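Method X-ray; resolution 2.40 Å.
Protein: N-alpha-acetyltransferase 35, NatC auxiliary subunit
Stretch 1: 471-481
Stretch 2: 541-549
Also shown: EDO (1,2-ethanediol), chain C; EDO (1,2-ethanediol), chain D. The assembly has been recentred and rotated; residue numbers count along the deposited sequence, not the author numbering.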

# COMPACT_ATOMS: atom_id res chain seq x y z
N TYR B 471 5.46 -13.95 22.13
CA TYR B 471 6.64 -13.12 21.91
C TYR B 471 6.36 -11.67 22.28
O TYR B 471 7.22 -10.99 22.85
CB TYR B 471 7.09 -13.22 20.45
CG TYR B 471 8.29 -12.36 20.12
CD1 TYR B 471 9.52 -12.58 20.73
CD2 TYR B 471 8.19 -11.33 19.20
CE1 TYR B 471 10.61 -11.80 20.43
CE2 TYR B 471 9.28 -10.54 18.89
CZ TYR B 471 10.48 -10.78 19.51
OH TYR B 471 11.57 -9.99 19.21
N VAL B 472 5.15 -11.18 22.00
CA VAL B 472 4.81 -9.80 22.36
C VAL B 472 4.63 -9.68 23.86
O VAL B 472 5.01 -8.67 24.46
CB VAL B 472 3.57 -9.33 21.58
CG1 VAL B 472 3.16 -7.94 22.02
CG2 VAL B 472 3.87 -9.34 20.09
N TYR B 473 4.05 -10.70 24.49
CA TYR B 473 4.03 -10.75 25.95
C TYR B 473 5.45 -10.69 26.50
O TYR B 473 5.74 -9.92 27.42
CB TYR B 473 3.33 -12.03 26.41
CG TYR B 473 3.45 -12.30 27.89
CD1 TYR B 473 2.62 -11.67 28.80
CD2 TYR B 473 4.40 -13.19 28.37
CE1 TYR B 473 2.72 -11.92 30.16
CE2 TYR B 473 4.52 -13.44 29.73
CZ TYR B 473 3.68 -12.80 30.62
OH TYR B 473 3.78 -13.05 31.96
N TYR B 474 6.35 -11.50 25.94
CA TYR B 474 7.75 -11.47 26.33
C TYR B 474 8.35 -10.08 26.13
O TYR B 474 9.04 -9.56 27.02
CB TYR B 474 8.51 -12.53 25.53
CG TYR B 474 10.02 -12.41 25.54
CD1 TYR B 474 10.77 -12.95 26.58
CD2 TYR B 474 10.69 -11.79 24.50
CE1 TYR B 474 12.15 -12.85 26.58
CE2 TYR B 474 12.06 -11.68 24.49
CZ TYR B 474 12.79 -12.22 25.54
OH TYR B 474 14.16 -12.11 25.53
N LEU B 475 8.09 -9.45 24.98
CA LEU B 475 8.58 -8.09 24.75
C LEU B 475 7.95 -7.11 25.73
O LEU B 475 8.64 -6.24 26.28
CB LEU B 475 8.30 -7.66 23.31
CG LEU B 475 9.04 -8.36 22.17
CD1 LEU B 475 8.68 -7.68 20.86
CD2 LEU B 475 10.54 -8.35 22.41
N SER B 476 6.63 -7.21 25.95
CA SER B 476 5.95 -6.30 26.86
C SER B 476 6.45 -6.45 28.29
O SER B 476 6.48 -5.47 29.05
CB SER B 476 4.44 -6.54 26.82
OG SER B 476 3.94 -6.43 25.50
N HIS B 477 6.84 -7.67 28.68
CA HIS B 477 7.39 -7.86 30.02
C HIS B 477 8.70 -7.11 30.18
O HIS B 477 8.95 -6.47 31.21
CB HIS B 477 7.57 -9.35 30.31
CG HIS B 477 8.09 -9.65 31.69
ND1 HIS B 477 9.43 -9.79 31.95
CD2 HIS B 477 7.45 -9.83 32.86
CE1 HIS B 477 9.60 -10.06 33.24
NE2 HIS B 477 8.41 -10.09 33.81
N HIS B 478 9.55 -7.14 29.14
CA HIS B 478 10.81 -6.40 29.19
C HIS B 478 10.57 -4.90 29.15
O HIS B 478 11.28 -4.13 29.81
CB HIS B 478 11.72 -6.83 28.05
CG HIS B 478 12.44 -8.12 28.30
ND1 HIS B 478 13.74 -8.17 28.76
CD2 HIS B 478 12.04 -9.41 28.15
CE1 HIS B 478 14.10 -9.43 28.89
NE2 HIS B 478 13.09 -10.20 28.53
N LEU B 479 9.57 -4.45 28.39
CA LEU B 479 9.26 -3.03 28.35
C LEU B 479 8.72 -2.54 29.69
O LEU B 479 9.06 -1.44 30.14
CB LEU B 479 8.28 -2.72 27.22
CG LEU B 479 7.91 -1.25 27.06
CD1 LEU B 479 9.16 -0.38 27.00
CD2 LEU B 479 7.06 -1.05 25.82
N GLU B 480 7.88 -3.35 30.34
CA GLU B 480 7.35 -2.95 31.64
C GLU B 480 8.45 -2.89 32.69
O GLU B 480 8.49 -1.97 33.51
CB GLU B 480 6.23 -3.90 32.07
CG GLU B 480 5.46 -3.44 33.30
CD GLU B 480 5.29 -4.54 34.33
OE1 GLU B 480 5.83 -5.64 34.11
OE2 GLU B 480 4.62 -4.29 35.36
N THR B 481 9.37 -3.86 32.67
CA THR B 481 10.50 -3.84 33.59
C THR B 481 11.37 -2.61 33.37
O THR B 481 11.78 -1.94 34.33
CB THR B 481 11.34 -5.11 33.43
OG1 THR B 481 10.56 -6.26 33.77
CG2 THR B 481 12.57 -5.06 34.32
N LEU B 541 2.26 5.03 30.62
CA LEU B 541 2.91 4.00 29.81
C LEU B 541 2.89 2.65 30.51
O LEU B 541 2.72 1.61 29.86
CB LEU B 541 4.35 4.42 29.49
CG LEU B 541 4.54 5.62 28.57
CD1 LEU B 541 6.01 5.92 28.38
CD2 LEU B 541 3.87 5.38 27.22
N LEU B 542 3.06 2.65 31.83
CA LEU B 542 3.01 1.39 32.57
C LEU B 542 1.62 0.78 32.52
O LEU B 542 1.47 -0.43 32.38
CB LEU B 542 3.45 1.62 34.02
CG LEU B 542 4.96 1.70 34.23
CD1 LEU B 542 5.29 2.24 35.62
CD2 LEU B 542 5.59 0.33 34.03
N LYS B 543 0.58 1.62 32.63
CA LYS B 543 -0.79 1.11 32.54
C LYS B 543 -1.09 0.59 31.13
O LYS B 543 -1.77 -0.43 30.98
CB LYS B 543 -1.79 2.20 32.93
CG LYS B 543 -2.29 2.08 34.35
CD LYS B 543 -3.68 2.67 34.51
CE LYS B 543 -4.28 2.29 35.85
NZ LYS B 543 -4.36 0.81 36.02
N GLU B 544 -0.60 1.28 30.10
CA GLU B 544 -0.86 0.82 28.74
C GLU B 544 -0.11 -0.47 28.44
O GLU B 544 -0.68 -1.39 27.82
CB GLU B 544 -0.48 1.90 27.73
CG GLU B 544 -0.68 1.44 26.29
CD GLU B 544 -0.62 2.58 25.29
OE1 GLU B 544 0.42 3.26 25.23
OE2 GLU B 544 -1.62 2.78 24.57
N ILE B 545 1.15 -0.57 28.86
CA ILE B 545 1.93 -1.77 28.54
C ILE B 545 1.41 -2.96 29.34
O ILE B 545 1.49 -4.11 28.87
CB ILE B 545 3.43 -1.53 28.78
CG1 ILE B 545 4.25 -2.66 28.16
CG2 ILE B 545 3.74 -1.41 30.26
CD1 ILE B 545 3.98 -2.85 26.68
N ASN B 546 0.88 -2.73 30.54
CA ASN B 546 0.29 -3.83 31.30
C ASN B 546 -1.01 -4.32 30.65
O ASN B 546 -1.34 -5.51 30.75
CB ASN B 546 0.04 -3.41 32.74
CG ASN B 546 1.25 -3.66 33.63
OD1 ASN B 546 1.60 -4.80 33.92
ND2 ASN B 546 1.90 -2.58 34.06
N ILE B 547 -1.74 -3.43 29.99
CA ILE B 547 -2.91 -3.85 29.23
C ILE B 547 -2.48 -4.73 28.06
O ILE B 547 -3.05 -5.80 27.82
CB ILE B 547 -3.73 -2.64 28.76
CG1 ILE B 547 -4.40 -1.96 29.95
CG2 ILE B 547 -4.77 -3.04 27.73
CD1 ILE B 547 -5.06 -0.66 29.61
N THR B 548 -1.45 -4.29 27.32
CA THR B 548 -0.92 -5.09 26.23
C THR B 548 -0.43 -6.44 26.74
O THR B 548 -0.71 -7.49 26.15
CB THR B 548 0.22 -4.35 25.53
OG1 THR B 548 -0.29 -3.19 24.88
CG2 THR B 548 0.90 -5.25 24.51
N LYS B 549 0.31 -6.43 27.86
CA LYS B 549 0.85 -7.66 28.41
C LYS B 549 -0.26 -8.62 28.80
O LYS B 549 -0.20 -9.82 28.50
CB LYS B 549 1.73 -7.34 29.62
CG LYS B 549 2.87 -8.31 29.85
CD LYS B 549 3.65 -7.95 31.11
CE LYS B 549 2.80 -8.16 32.36
NZ LYS B 549 3.53 -7.84 33.62
C1 EDO C . -2.89 -1.55 24.95
O1 EDO C . -2.46 -2.33 23.83
C2 EDO C . -3.24 -0.14 24.52
O2 EDO C . -2.25 0.37 23.63
C1 EDO D . -1.98 3.76 19.96
O1 EDO D . -1.81 2.89 18.83
C2 EDO D . -1.51 3.04 21.22
O2 EDO D . -1.58 3.94 22.34

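How do the two helices meet, and what does the first part of 541-549 contribute? They run nearly antiparallel, their N-to-C directions 158° apart, with axes approaching to 9.0 Å, so the early residues of 541-549 lie near the late residues of 471-481, and the reverse: the CA of Leu-542 is 6.2 Å from the CA of Glu-480, and the CA of Lys-549 is 5.1 Å from the CA of Tyr-473. Leu-541 does not touch the partner helix. Leu-542 points its CA-to-CB bond sideways, but its m,t rotamer brings the end of the chain nearer, and CD2 packs 3.8 Å from CG of Glu-480. CD2 of Leu-542 also lies 3.7 Å from the backbone O of Glu-480, so the leucine touches both the CG of the acid and its backbone O.

Where is the apolar middle of the contact? Lys-543 and Glu-544 are out of reach, and Glu-544 instead accepts hydrogen bonds through OE2 from two ethanediol molecules, probably from the crystallisation liquor. One turn after Leu-541, Ile-545 points toward the partner and spreads over three of its residues. Its CD1 meets CD2 of Leu-479 at 3.7 Å and CB of Ser-476 at the same distance of 3.7 Å, while its CG2 lies 4.0 Å from CB of Glu-480. Ser-476 meets the isoleucine with carbon, while its OG donates a hydrogen bond to the backbone O of Val-472 in its own helix, at 2.7 Å.

How does Asn-546 meet the carboxylate of Glu-480? Only loosely. Its ND2 donates a weak hydrogen bond to OE2 of Glu-480 at 3.5 Å, whereas the bond from ND2 to the backbone O of Leu-542, one turn back, is shorter at 2.8 Å. OD1 of Asn-546 also sits 3.4 Å from OE2 of Glu-480, but these are two acceptors and form no hydrogen bond.

What does Thr-548 add, after Ile-547 has passed by without contact? It points toward the other helix and presents a methyl: CG2 lies 3.4 Å from OG of Ser-476 and 4.3 Å from CG1 of Val-472. These are packing contacts, and the threonine's own OG1 shares a hydrogen bond with O1 of an ethanediol at 2.6 Å.

Why does Lys-549 have the largest covered area of any residue in the contact? Its long chain fits as a knob among Tyr-473, Ser-476, His-477 and Glu-480. CG lies 3.5 Å from CD1 of Tyr-473 and 3.8 Å from CB of Ser-476, and CD reaches 3.9 Å from CA of His-477. The backbone O of Lys-549 also approaches the edge of the Tyr-473 ring, 3.4 Å from CD1. At the far end, NZ forms a salt bridge with OE1 of Glu-480 at 3.2 Å, with a weak hydrogen bond. Glu-480 is itself a knob among Leu-542, Ile-545, Asn-546 and Lys-549, so the two charged residues each occupy a hollow that the other helps to line.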